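Local coordinates for protein scabin (Streptomyces scabiei 87.22, PDB 5TLB) that probably cleaves NAD+ and transfers its ADP-ribose to a target molecule, as a putative mono-ADP-ribosyltransferase, at residues G73-S78 and T118-D123; P114-T119 and G165-E170; V143-T148 and E160-G165. All coordinates share one frame; numbering follows the deposited sequence.

Contact 1 of 3, residues G73-S78 and T118-D123; sequences GTLYRS and TTYDHD. With NAI (1,4-dihydronicotinamide adenine dinucleotide), chain B.
Tyr-76 and Thr-119 form an isolated antiparallel, hydrogen-bonded bridge, through which strand 75-79 of one sheet meets strand 115-119 of the other, the two-sheet junction beside the dinucleotide cleft of the ADP-ribosyltransferase fold. Each residue both donates its N-H to the other and accepts in return.

Aromatic contacts come from the loop after Thr-119. The CA of His-122 sits over the centre of the Tyr-76 ring, 3.5 Å from its centroid, a CH-pi contact. The imidazole then turns its edge to the same tyrosine in an offset edge-to-face pair, with planes at 87° and His-122 CD2 3.4 Å from Tyr-76 CE2. Rotation of the imidazole is fixed at both nitrogens: ND1 donates in the ring plane to Asp-123 OD1, and NE2 is bonded to Tyr-136. An ST turn from Thr-119 OG1 and an Asx turn from Asp-121 OD1 shape this loop; the threonine oxygen is also bonded to Gln-158 O.

Apolar packing includes Leu-75, which lies alongside Tyr-120 with Leu-75 CD2 3.6 Å from Tyr-120 CD1.

Polar contacts with the reduced dinucleotide NAI come from the strand beyond the bridge. With CG anti to the backbone N (chi1 174°) and the chain extended, Arg-77 reaches the pyrophosphate, NH1 bonding O2A at 2.8 Å. The same guanidinium also pairs with Asp-79. The nicotinamide amide is held by the Ser-78 backbone, whose N donates to NAI O7N at 2.9 Å while NAI N7N donates to Ser-78 O at 3.2 Å.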
loop_
_atom_site.group_PDB
_atom_site.type_symbol
_atom_site.label_atom_id
_atom_site.label_comp_id
_atom_site.label_asym_id
_atom_site.label_seq_id
_atom_site.Cartn_x
_atom_site.Cartn_y
_atom_site.Cartn_z
ATOM N N GLY A 73 -4.234 7.574 7.949
ATOM C CA GLY A 73 -2.856 7.788 8.331
ATOM C C GLY A 73 -1.914 7.388 7.219
ATOM O O GLY A 73 -2.299 6.738 6.252
ATOM N N THR A 74 -0.653 7.774 7.372
ATOM C CA THR A 74 0.363 7.375 6.403
ATOM C C THR A 74 0.545 5.854 6.400
ATOM O O THR A 74 0.599 5.212 7.455
ATOM C CB THR A 74 1.696 8.051 6.734
ATOM O OG1 THR A 74 1.508 9.472 6.812
ATOM C CG2 THR A 74 2.765 7.724 5.677
ATOM N N LEU A 75 0.634 5.292 5.199
ATOM C CA LEU A 75 0.964 3.887 4.985
ATOM C C LEU A 75 2.306 3.821 4.268
ATOM O O LEU A 75 2.840 4.834 3.795
ATOM C CB LEU A 75 -0.114 3.165 4.159
ATOM C CG LEU A 75 -1.548 3.237 4.668
ATOM C CD1 LEU A 75 -2.523 2.646 3.649
ATOM C CD2 LEU A 75 -1.682 2.552 6.025
ATOM N N TYR A 76 2.852 2.611 4.182
ATOM C CA TYR A 76 4.200 2.415 3.668
ATOM C C TYR A 76 4.238 1.210 2.747
ATOM O O TYR A 76 3.421 0.291 2.848
ATOM C CB TYR A 76 5.202 2.239 4.820
ATOM C CG TYR A 76 5.026 3.311 5.857
ATOM C CD1 TYR A 76 4.103 3.156 6.874
ATOM C CD2 TYR A 76 5.742 4.502 5.797
ATOM C CE1 TYR A 76 3.903 4.142 7.818
ATOM C CE2 TYR A 76 5.543 5.502 6.742
ATOM C CZ TYR A 76 4.621 5.303 7.751
ATOM O OH TYR A 76 4.386 6.261 8.706
ATOM N N ARG A 77 5.212 1.227 1.843
ATOM C CA ARG A 77 5.419 0.090 0.961
ATOM C C ARG A 77 6.899 -0.042 0.636
ATOM O O ARG A 77 7.534 0.923 0.193
ATOM C CB ARG A 77 4.613 0.239 -0.323
ATOM C CG ARG A 77 4.926 -0.868 -1.331
ATOM C CD ARG A 77 4.069 -0.824 -2.569
ATOM N NE ARG A 77 4.660 -1.699 -3.573
ATOM C CZ ARG A 77 4.530 -3.020 -3.595
ATOM N NH1 ARG A 77 5.142 -3.723 -4.544
ATOM N NH2 ARG A 77 3.794 -3.645 -2.684
ATOM N N SER A 78 7.435 -1.242 0.857
ATOM C CA SER A 78 8.772 -1.578 0.398
ATOM C C SER A 78 8.710 -1.958 -1.069
ATOM O O SER A 78 7.914 -2.817 -1.464
ATOM C CB SER A 78 9.331 -2.740 1.217
ATOM O OG SER A 78 9.704 -2.318 2.503
ATOM N N THR A 118 0.584 -2.679 1.047
ATOM C CA THR A 118 1.138 -1.618 1.876
ATOM C C THR A 118 0.989 -2.071 3.317
ATOM O O THR A 118 0.337 -3.084 3.606
ATOM C CB THR A 118 0.416 -0.278 1.670
ATOM O OG1 THR A 118 -0.898 -0.373 2.224
ATOM C CG2 THR A 118 0.332 0.072 0.186
ATOM N N THR A 119 1.580 -1.312 4.227
ATOM C CA THR A 119 1.547 -1.648 5.642
ATOM C C THR A 119 1.294 -0.397 6.475
ATOM O O THR A 119 1.703 0.710 6.117
ATOM C CB THR A 119 2.855 -2.321 6.072
ATOM O OG1 THR A 119 2.812 -2.616 7.474
ATOM C CG2 THR A 119 4.063 -1.439 5.776
ATOM N N TYR A 120 0.626 -0.601 7.608
ATOM C CA TYR A 120 0.537 0.425 8.642
ATOM C C TYR A 120 1.881 0.711 9.302
ATOM O O TYR A 120 2.022 1.739 9.981
ATOM C CB TYR A 120 -0.423 -0.019 9.737
ATOM C CG TYR A 120 -1.883 -0.083 9.352
ATOM C CD1 TYR A 120 -2.627 1.075 9.192
ATOM C CD2 TYR A 120 -2.527 -1.308 9.203
ATOM C CE1 TYR A 120 -3.982 1.029 8.871
ATOM C CE2 TYR A 120 -3.886 -1.371 8.886
ATOM C CZ TYR A 120 -4.607 -0.193 8.720
ATOM O OH TYR A 120 -5.949 -0.250 8.399
ATOM N N ASP A 121 2.854 -0.193 9.145
ATOM C CA ASP A 121 4.081 -0.197 9.937
ATOM C C ASP A 121 5.205 0.513 9.185
ATOM O O ASP A 121 5.738 -0.003 8.189
ATOM C CB ASP A 121 4.460 -1.640 10.280
ATOM C CG ASP A 121 5.675 -1.747 11.197
ATOM O OD1 ASP A 121 6.263 -0.703 11.558
ATOM O OD2 ASP A 121 6.053 -2.902 11.541
ATOM N N HIS A 122 5.586 1.684 9.693
ATOM C CA HIS A 122 6.685 2.446 9.112
ATOM C C HIS A 122 7.967 1.630 9.005
ATOM O O HIS A 122 8.754 1.833 8.069
ATOM C CB HIS A 122 6.934 3.698 9.956
ATOM C CG HIS A 122 8.165 4.448 9.552
ATOM N ND1 HIS A 122 9.413 4.154 10.053
ATOM C CD2 HIS A 122 8.344 5.461 8.673
ATOM C CE1 HIS A 122 10.307 4.954 9.504
ATOM N NE2 HIS A 122 9.685 5.761 8.669
ATOM N N ASP A 123 8.198 0.725 9.955
ATOM C CA ASP A 123 9.452 0.007 10.093
ATOM C C ASP A 123 9.460 -1.361 9.426
ATOM O O ASP A 123 10.458 -2.079 9.547
ATOM C CB ASP A 123 9.777 -0.163 11.575
ATOM C CG ASP A 123 9.999 1.147 12.275
ATOM O OD1 ASP A 123 10.516 2.092 11.653
ATOM O OD2 ASP A 123 9.639 1.220 13.459
HETATM P PA NAI B . 5.001 -7.291 -5.177
HETATM O O1A NAI B . 5.027 -8.370 -6.224
HETATM O O2A NAI B . 3.984 -6.196 -5.071
HETATM O O5B NAI B . 6.452 -6.397 -5.531
HETATM C C5B NAI B . 7.527 -7.264 -5.643
HETATM C C4B NAI B . 8.534 -6.577 -6.550
HETATM O O4B NAI B . 8.031 -6.686 -7.868
HETATM C C3B NAI B . 8.593 -5.033 -6.235
HETATM O O3B NAI B . 9.585 -4.814 -5.263
HETATM C C2B NAI B . 8.993 -4.486 -7.595
HETATM O O2B NAI B . 10.365 -4.669 -7.873
HETATM C C1B NAI B . 8.211 -5.454 -8.564
HETATM N N9A NAI B . 6.861 -4.971 -8.939
HETATM C C8A NAI B . 5.700 -4.808 -8.151
HETATM N N7A NAI B . 4.644 -4.371 -8.882
HETATM C C5A NAI B . 5.142 -4.272 -10.200
HETATM C C6A NAI B . 4.537 -3.875 -11.425
HETATM N N6A NAI B . 3.233 -3.500 -11.485
HETATM N N1A NAI B . 5.266 -3.864 -12.580
HETATM C C2A NAI B . 6.571 -4.253 -12.467
HETATM N N3A NAI B . 7.276 -4.653 -11.389
HETATM C C4A NAI B . 6.510 -4.646 -10.249
HETATM O O3 NAI B . 5.255 -8.177 -3.858
HETATM P PN NAI B . 5.612 -7.304 -2.537
HETATM O O1N NAI B . 4.791 -6.088 -2.260
HETATM O O2N NAI B . 7.118 -7.423 -2.571
HETATM O O5D NAI B . 5.329 -8.322 -1.192
HETATM C C5D NAI B . 4.068 -8.859 -1.305
HETATM C C4D NAI B . 3.943 -9.865 -0.193
HETATM O O4D NAI B . 4.348 -9.188 1.015
HETATM C C3D NAI B . 2.464 -10.274 -0.066
HETATM O O3D NAI B . 2.418 -11.591 0.406
HETATM C C2D NAI B . 1.926 -9.265 0.954
HETATM O O2D NAI B . 1.035 -9.852 1.841
HETATM C C1D NAI B . 3.221 -8.856 1.786
HETATM N N1N NAI B . 3.244 -7.386 2.100
HETATM C C2N NAI B . 4.088 -6.490 1.416
HETATM C C3N NAI B . 4.222 -5.190 1.884
HETATM C C7N NAI B . 5.285 -4.317 1.367
HETATM O O7N NAI B . 5.704 -3.313 2.002
HETATM N N7N NAI B . 5.824 -4.601 0.112
HETATM C C4N NAI B . 3.330 -4.629 2.935
HETATM C C5N NAI B . 2.612 -5.692 3.673
HETATM C C6N NAI B . 2.422 -6.908 3.136
#

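Contact 2 of 3, residues P114-T119 and G165-E170; sequences PYVSTT and GGIRTE. With NAI (1,4-dihydronicotinamide adenine dinucleotide), chain B.
Val-116 lays its CG2 against the bare CA of Gly-166 at 3.5 Å, close packing that a residue without a side chain makes possible. Further along the strand, Thr-118 and Ile-167 reach toward each other tip to tip, the threonine CG2 being 3.7 Å from the isoleucine CD1. The same CD1 also lies near Val-116 CG1, at 4.3 Å, and so spans the two strand residues that face this loop. At the other end one backbone bond closes the contact: Gly-165 N donates to Pro-114 O at 2.8 Å. Both glycines have positive phi, and the chain turns through them away from strand 160-164.

The rotamer of Thr-118 splits its two branches. With chi1 at 70°, CG2 is directed to Ile-167, while OG1 is hydrogen-bonded to Val-161 O on the adjoining strand. Ser-117, Thr-118 and Thr-119 are consistent with the Ser-Thr-Ser/Thr strand motif of R-S-E ADP-ribosyltransferases. Ser-117 leaves the strand on the side away from the loop, and its CB is 3.4 Å from NAI C2N, its OG 3.3 Å from NAI C2D. That hydroxyl is hydrogen-bonded to Tyr-106, which helps fix where it stands.

Farther out, Phe-91 shares a backbone hydrogen bond with Ile-167, and Ile-137 packs on the isoleucine and on Thr-118. Beyond them Arg-168 NE forms a salt bridge with Glu-170 OE1, 2.8 Å long, the oxygen in the guanidinium plane and the N-H coming from above the carboxylate plane.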
loop_
_atom_site.group_PDB
_atom_site.type_symbol
_atom_site.label_atom_id
_atom_site.label_comp_id
_atom_site.label_asym_id
_atom_site.label_seq_id
_atom_site.Cartn_x
_atom_site.Cartn_y
_atom_site.Cartn_z
ATOM N N PRO A 114 -4.479 -8.580 -8.226
ATOM C CA PRO A 114 -4.958 -7.214 -8.459
ATOM C C PRO A 114 -4.561 -6.224 -7.378
ATOM O O PRO A 114 -4.937 -5.047 -7.474
ATOM C CB PRO A 114 -6.479 -7.402 -8.484
ATOM C CG PRO A 114 -6.712 -8.496 -7.513
ATOM C CD PRO A 114 -5.564 -9.458 -7.747
ATOM N N TYR A 115 -3.831 -6.669 -6.356
ATOM C CA TYR A 115 -3.543 -5.865 -5.175
ATOM C C TYR A 115 -2.128 -5.306 -5.202
ATOM O O TYR A 115 -1.187 -5.952 -5.673
ATOM C CB TYR A 115 -3.709 -6.696 -3.901
ATOM C CG TYR A 115 -5.045 -7.380 -3.786
ATOM C CD1 TYR A 115 -6.202 -6.655 -3.556
ATOM C CD2 TYR A 115 -5.143 -8.759 -3.875
ATOM C CE1 TYR A 115 -7.439 -7.286 -3.453
ATOM C CE2 TYR A 115 -6.364 -9.399 -3.767
ATOM C CZ TYR A 115 -7.513 -8.659 -3.564
ATOM O OH TYR A 115 -8.727 -9.301 -3.454
ATOM N N VAL A 116 -1.985 -4.103 -4.655
ATOM C CA VAL A 116 -0.692 -3.575 -4.245
ATOM C C VAL A 116 -0.670 -3.559 -2.726
ATOM O O VAL A 116 -1.551 -2.973 -2.086
ATOM C CB VAL A 116 -0.427 -2.182 -4.825
ATOM C CG1 VAL A 116 0.844 -1.595 -4.219
ATOM C CG2 VAL A 116 -0.312 -2.265 -6.339
ATOM N N SER A 117 0.343 -4.202 -2.156
ATOM C CA SER A 117 0.467 -4.332 -0.710
ATOM C C SER A 117 1.125 -3.107 -0.100
ATOM O O SER A 117 2.092 -2.567 -0.646
ATOM C CB SER A 117 1.285 -5.575 -0.358
ATOM O OG SER A 117 0.532 -6.748 -0.606
ATOM N N THR A 118 0.584 -2.679 1.047
ATOM C CA THR A 118 1.138 -1.618 1.876
ATOM C C THR A 118 0.989 -2.071 3.317
ATOM O O THR A 118 0.337 -3.084 3.606
ATOM C CB THR A 118 0.416 -0.278 1.670
ATOM O OG1 THR A 118 -0.898 -0.373 2.224
ATOM C CG2 THR A 118 0.332 0.072 0.186
ATOM N N THR A 119 1.580 -1.312 4.227
ATOM C CA THR A 119 1.547 -1.648 5.642
ATOM C C THR A 119 1.294 -0.397 6.475
ATOM O O THR A 119 1.703 0.710 6.117
ATOM C CB THR A 119 2.855 -2.321 6.072
ATOM O OG1 THR A 119 2.812 -2.616 7.474
ATOM C CG2 THR A 119 4.063 -1.439 5.776
ATOM N N GLY A 165 -6.487 -2.725 -7.387
ATOM C CA GLY A 165 -6.271 -1.779 -8.457
ATOM C C GLY A 165 -5.070 -0.888 -8.263
ATOM O O GLY A 165 -4.804 -0.038 -9.118
ATOM N N GLY A 166 -4.336 -1.052 -7.174
ATOM C CA GLY A 166 -3.140 -0.269 -6.971
ATOM C C GLY A 166 -3.442 1.128 -6.462
ATOM O O GLY A 166 -4.492 1.401 -5.862
ATOM N N ILE A 167 -2.488 2.032 -6.708
ATOM C CA ILE A 167 -2.475 3.355 -6.077
ATOM C C ILE A 167 -1.932 4.380 -7.069
ATOM O O ILE A 167 -0.785 4.266 -7.520
ATOM C CB ILE A 167 -1.612 3.357 -4.804
ATOM C CG1 ILE A 167 -2.070 2.264 -3.826
ATOM C CG2 ILE A 167 -1.654 4.734 -4.132
ATOM C CD1 ILE A 167 -1.077 1.977 -2.712
ATOM N N ARG A 168 -2.733 5.401 -7.385
ATOM C CA ARG A 168 -2.276 6.452 -8.284
ATOM C C ARG A 168 -1.168 7.279 -7.634
ATOM O O ARG A 168 -1.097 7.419 -6.409
ATOM C CB ARG A 168 -3.441 7.371 -8.677
ATOM C CG ARG A 168 -4.451 6.729 -9.608
ATOM C CD ARG A 168 -5.344 7.773 -10.266
ATOM N NE ARG A 168 -6.170 8.470 -9.293
ATOM C CZ ARG A 168 -7.278 7.966 -8.767
ATOM N NH1 ARG A 168 -7.691 6.751 -9.120
ATOM N NH2 ARG A 168 -7.977 8.680 -7.885
ATOM N N THR A 169 -0.313 7.862 -8.479
ATOM C CA THR A 169 0.849 8.600 -7.985
ATOM C C THR A 169 0.451 9.782 -7.115
ATOM O O THR A 169 1.214 10.180 -6.226
ATOM C CB THR A 169 1.720 9.069 -9.164
ATOM O OG1 THR A 169 2.895 9.732 -8.672
ATOM C CG2 THR A 169 0.955 9.998 -10.102
ATOM N N GLU A 170 -0.732 10.354 -7.344
ATOM C CA GLU A 170 -1.165 11.494 -6.545
ATOM C C GLU A 170 -1.343 11.139 -5.074
ATOM O O GLU A 170 -1.408 12.043 -4.234
ATOM C CB GLU A 170 -2.472 12.064 -7.111
ATOM C CG GLU A 170 -3.688 11.224 -6.797
ATOM C CD GLU A 170 -4.828 11.454 -7.759
ATOM O OE1 GLU A 170 -4.775 10.895 -8.875
ATOM O OE2 GLU A 170 -5.767 12.203 -7.399
HETATM P PA NAI B . 5.001 -7.291 -5.177
HETATM O O1A NAI B . 5.027 -8.370 -6.224
HETATM O O2A NAI B . 3.984 -6.196 -5.071
HETATM O O5B NAI B . 6.452 -6.397 -5.531
HETATM C C5B NAI B . 7.527 -7.264 -5.643
HETATM C C4B NAI B . 8.534 -6.577 -6.550
HETATM O O4B NAI B . 8.031 -6.686 -7.868
HETATM C C3B NAI B . 8.593 -5.033 -6.235
HETATM O O3B NAI B . 9.585 -4.814 -5.263
HETATM C C2B NAI B . 8.993 -4.486 -7.595
HETATM O O2B NAI B . 10.365 -4.669 -7.873
HETATM C C1B NAI B . 8.211 -5.454 -8.564
HETATM N N9A NAI B . 6.861 -4.971 -8.939
HETATM C C8A NAI B . 5.700 -4.808 -8.151
HETATM N N7A NAI B . 4.644 -4.371 -8.882
HETATM C C5A NAI B . 5.142 -4.272 -10.200
HETATM C C6A NAI B . 4.537 -3.875 -11.425
HETATM N N6A NAI B . 3.233 -3.500 -11.485
HETATM N N1A NAI B . 5.266 -3.864 -12.580
HETATM C C2A NAI B . 6.571 -4.253 -12.467
HETATM N N3A NAI B . 7.276 -4.653 -11.389
HETATM C C4A NAI B . 6.510 -4.646 -10.249
HETATM O O3 NAI B . 5.255 -8.177 -3.858
HETATM P PN NAI B . 5.612 -7.304 -2.537
HETATM O O1N NAI B . 4.791 -6.088 -2.260
HETATM O O2N NAI B . 7.118 -7.423 -2.571
HETATM O O5D NAI B . 5.329 -8.322 -1.192
HETATM C C5D NAI B . 4.068 -8.859 -1.305
HETATM C C4D NAI B . 3.943 -9.865 -0.193
HETATM O O4D NAI B . 4.348 -9.188 1.015
HETATM C C3D NAI B . 2.464 -10.274 -0.066
HETATM O O3D NAI B . 2.418 -11.591 0.406
HETATM C C2D NAI B . 1.926 -9.265 0.954
HETATM O O2D NAI B . 1.035 -9.852 1.841
HETATM C C1D NAI B . 3.221 -8.856 1.786
HETATM N N1N NAI B . 3.244 -7.386 2.100
HETATM C C2N NAI B . 4.088 -6.490 1.416
HETATM C C3N NAI B . 4.222 -5.190 1.884
HETATM C C7N NAI B . 5.285 -4.317 1.367
HETATM O O7N NAI B . 5.704 -3.313 2.002
HETATM N N7N NAI B . 5.824 -4.601 0.112
HETATM C C4N NAI B . 3.330 -4.629 2.935
HETATM C C5N NAI B . 2.612 -5.692 3.673
HETATM C C6N NAI B . 2.422 -6.908 3.136
#

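Contact 3 of 3, residues V143-T148 and E160-G165; sequences VDVNKT and EVAFPG. With NAI (1,4-dihydronicotinamide adenine dinucleotide), chain B.
Val-145 packs its CG2 on the CB of Glu-160, 3.7 Å away, at the start of that side chain's path to the dinucleotide NAI. Glu-160 CB also comes within 3.8 Å of the nicotinamide C5N. Its CG is anti to the backbone N (chi1 -174°) and the chain runs on extended, bringing Glu-160 CG to 3.4 Å from NAI C6N. At the tip, Glu-160 OE1 meets the ribose hydroxyl O2D; the modelled 2.4 Å between Glu-160 OE1 and NAI O2D is too short to be taken at face value. The other oxygen, OE2, is hydrogen-bonded to Ser-117 OG. The placement is consistent with the glutamate of R-S-E ADP-ribosyltransferases.

The backbone of Glu-160 is held as well. Its O accepts from Val-145 N at 3.0 Å and from a water that also bridges to Asp-144 OD1 and Asn-146 N. Asp-144 caps the helix, OD1 accepting from Lys-147 N, while its OD2 is bonded to Tyr-120.

Val-143 and Ala-162 form an antiparallel hydrogen-bonded pair. Strand 160-164 lies between 143-144 and 115-119 in a three-stranded sheet, with Tyr-106 and Val-107 of helix 103-108 packed against Glu-160.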
loop_
_atom_site.group_PDB
_atom_site.type_symbol
_atom_site.label_atom_id
_atom_site.label_comp_id
_atom_site.label_asym_id
_atom_site.label_seq_id
_atom_site.Cartn_x
_atom_site.Cartn_y
_atom_site.Cartn_z
ATOM N N VAL A 143 -7.947 -2.495 1.449
ATOM C CA VAL A 143 -8.523 -3.588 2.218
ATOM C C VAL A 143 -7.623 -3.829 3.418
ATOM O O VAL A 143 -6.437 -4.130 3.256
ATOM C CB VAL A 143 -8.655 -4.863 1.369
ATOM C CG1 VAL A 143 -9.255 -5.980 2.193
ATOM C CG2 VAL A 143 -9.506 -4.608 0.121
ATOM N N ASP A 144 -8.184 -3.724 4.620
ATOM C CA ASP A 144 -7.438 -4.021 5.840
ATOM C C ASP A 144 -7.339 -5.531 5.972
ATOM O O ASP A 144 -8.344 -6.197 6.242
ATOM C CB ASP A 144 -8.129 -3.411 7.059
ATOM C CG ASP A 144 -7.281 -3.510 8.326
ATOM O OD1 ASP A 144 -6.837 -4.632 8.665
ATOM O OD2 ASP A 144 -7.047 -2.462 8.978
ATOM N N VAL A 145 -6.135 -6.080 5.775
ATOM C CA VAL A 145 -5.988 -7.529 5.660
ATOM C C VAL A 145 -6.399 -8.214 6.956
ATOM O O VAL A 145 -7.201 -9.153 6.949
ATOM C CB VAL A 145 -4.547 -7.893 5.256
ATOM C CG1 VAL A 145 -4.304 -9.413 5.373
ATOM C CG2 VAL A 145 -4.277 -7.430 3.834
ATOM N N ASN A 146 -5.834 -7.784 8.086
ATOM C CA ASN A 146 -6.111 -8.487 9.336
ATOM C C ASN A 146 -7.567 -8.342 9.771
ATOM O O ASN A 146 -8.107 -9.248 10.416
ATOM C CB ASN A 146 -5.187 -7.995 10.443
ATOM C CG ASN A 146 -3.762 -8.447 10.252
ATOM O OD1 ASN A 146 -3.451 -9.200 9.321
ATOM N ND2 ASN A 146 -2.877 -7.981 11.126
ATOM N N LYS A 147 -8.218 -7.222 9.457
ATOM C CA LYS A 147 -9.650 -7.127 9.743
ATOM C C LYS A 147 -10.459 -8.042 8.834
ATOM O O LYS A 147 -11.552 -8.483 9.211
ATOM C CB LYS A 147 -10.140 -5.685 9.582
ATOM C CG LYS A 147 -9.616 -4.706 10.627
ATOM C CD LYS A 147 -10.209 -3.311 10.363
ATOM C CE LYS A 147 -9.622 -2.266 11.326
ATOM N NZ LYS A 147 -9.896 -2.627 12.742
ATOM N N THR A 148 -9.938 -8.332 7.639
ATOM C CA THR A 148 -10.659 -9.143 6.665
ATOM C C THR A 148 -10.459 -10.640 6.900
ATOM O O THR A 148 -11.426 -11.407 6.822
ATOM C CB THR A 148 -10.220 -8.756 5.246
ATOM O OG1 THR A 148 -10.506 -7.370 5.010
ATOM C CG2 THR A 148 -10.943 -9.604 4.185
ATOM N N GLU A 160 -1.006 -5.446 7.093
ATOM C CA GLU A 160 -1.081 -5.077 5.692
ATOM C C GLU A 160 -2.399 -4.395 5.343
ATOM O O GLU A 160 -3.450 -4.677 5.928
ATOM C CB GLU A 160 -0.913 -6.324 4.827
ATOM C CG GLU A 160 -0.843 -6.033 3.361
ATOM C CD GLU A 160 -0.723 -7.283 2.530
ATOM O OE1 GLU A 160 -0.389 -8.346 3.094
ATOM O OE2 GLU A 160 -0.965 -7.197 1.307
ATOM N N VAL A 161 -2.316 -3.479 4.382
ATOM C CA VAL A 161 -3.466 -2.908 3.698
ATOM C C VAL A 161 -3.245 -3.158 2.217
ATOM O O VAL A 161 -2.242 -2.700 1.653
ATOM C CB VAL A 161 -3.627 -1.403 3.979
ATOM C CG1 VAL A 161 -4.827 -0.844 3.231
ATOM C CG2 VAL A 161 -3.772 -1.139 5.488
ATOM N N ALA A 162 -4.151 -3.913 1.605
ATOM C CA ALA A 162 -4.047 -4.320 0.207
ATOM C C ALA A 162 -4.921 -3.418 -0.655
ATOM O O ALA A 162 -6.136 -3.366 -0.460
ATOM C CB ALA A 162 -4.476 -5.778 0.034
ATOM N N PHE A 163 -4.312 -2.731 -1.619
ATOM C CA PHE A 163 -5.065 -1.806 -2.455
ATOM C C PHE A 163 -5.487 -2.476 -3.752
ATOM O O PHE A 163 -4.633 -2.698 -4.629
ATOM C CB PHE A 163 -4.247 -0.552 -2.741
ATOM C CG PHE A 163 -4.280 0.421 -1.607
ATOM C CD1 PHE A 163 -5.240 1.428 -1.575
ATOM C CD2 PHE A 163 -3.413 0.296 -0.546
ATOM C CE1 PHE A 163 -5.311 2.306 -0.516
ATOM C CE2 PHE A 163 -3.478 1.175 0.518
ATOM C CZ PHE A 163 -4.435 2.184 0.527
ATOM N N PRO A 164 -6.769 -2.806 -3.930
ATOM C CA PRO A 164 -7.206 -3.416 -5.189
ATOM C C PRO A 164 -7.175 -2.388 -6.306
ATOM O O PRO A 164 -7.749 -1.303 -6.185
ATOM C CB PRO A 164 -8.637 -3.884 -4.884
ATOM C CG PRO A 164 -8.792 -3.780 -3.402
ATOM C CD PRO A 164 -7.898 -2.654 -2.999
ATOM N N GLY A 165 -6.487 -2.725 -7.387
ATOM C CA GLY A 165 -6.271 -1.779 -8.457
ATOM C C GLY A 165 -5.070 -0.888 -8.263
ATOM O O GLY A 165 -4.804 -0.038 -9.118
HETATM P PA NAI B . 5.001 -7.291 -5.177
HETATM O O1A NAI B . 5.027 -8.370 -6.224
HETATM O O2A NAI B . 3.984 -6.196 -5.071
HETATM O O5B NAI B . 6.452 -6.397 -5.531
HETATM C C5B NAI B . 7.527 -7.264 -5.643
HETATM C C4B NAI B . 8.534 -6.577 -6.550
HETATM O O4B NAI B . 8.031 -6.686 -7.868
HETATM C C3B NAI B . 8.593 -5.033 -6.235
HETATM O O3B NAI B . 9.585 -4.814 -5.263
HETATM C C2B NAI B . 8.993 -4.486 -7.595
HETATM O O2B NAI B . 10.365 -4.669 -7.873
HETATM C C1B NAI B . 8.211 -5.454 -8.564
HETATM N N9A NAI B . 6.861 -4.971 -8.939
HETATM C C8A NAI B . 5.700 -4.808 -8.151
HETATM N N7A NAI B . 4.644 -4.371 -8.882
HETATM C C5A NAI B . 5.142 -4.272 -10.200
HETATM C C6A NAI B . 4.537 -3.875 -11.425
HETATM N N6A NAI B . 3.233 -3.500 -11.485
HETATM N N1A NAI B . 5.266 -3.864 -12.580
HETATM C C2A NAI B . 6.571 -4.253 -12.467
HETATM N N3A NAI B . 7.276 -4.653 -11.389
HETATM C C4A NAI B . 6.510 -4.646 -10.249
HETATM O O3 NAI B . 5.255 -8.177 -3.858
HETATM P PN NAI B . 5.612 -7.304 -2.537
HETATM O O1N NAI B . 4.791 -6.088 -2.260
HETATM O O2N NAI B . 7.118 -7.423 -2.571
HETATM O O5D NAI B . 5.329 -8.322 -1.192
HETATM C C5D NAI B . 4.068 -8.859 -1.305
HETATM C C4D NAI B . 3.943 -9.865 -0.193
HETATM O O4D NAI B . 4.348 -9.188 1.015
HETATM C C3D NAI B . 2.464 -10.274 -0.066
HETATM O O3D NAI B . 2.418 -11.591 0.406
HETATM C C2D NAI B . 1.926 -9.265 0.954
HETATM O O2D NAI B . 1.035 -9.852 1.841
HETATM C C1D NAI B . 3.221 -8.856 1.786
HETATM N N1N NAI B . 3.244 -7.386 2.100
HETATM C C2N NAI B . 4.088 -6.490 1.416
HETATM C C3N NAI B . 4.222 -5.190 1.884
HETATM C C7N NAI B . 5.285 -4.317 1.367
HETATM O O7N NAI B . 5.704 -3.313 2.002
HETATM N N7N NAI B . 5.824 -4.601 0.112
HETATM C C4N NAI B . 3.330 -4.629 2.935
HETATM C C5N NAI B . 2.612 -5.692 3.673
HETATM C C6N NAI B . 2.422 -6.908 3.136
HETATM O O HOH W 1 -4.079 -5.411 8.468
HETATM O O HOH W 2 -1.386 -8.269 7.664
#

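The three contacts gather round one nucleotide site, contacts 1 and 2 and contacts 1 and 3 having centres about 12 Å apart and contacts 2 and 3 about 10 Å. Strand 115-119 carries contacts 1 and 2, which share Thr-118 and Thr-119, and its sheet neighbour 160-164 carries contact 3. Along the chain, contact 1 closes before contact 3 opens, and contact 3 is nested within the loop closed by contact 2, the two meeting at Gly-165. Together they bring Arg-77, Ser-117 and Glu-160 from three separate strands to the same dinucleotide, the pattern expected of an R-S-E ADP-ribosyltransferase.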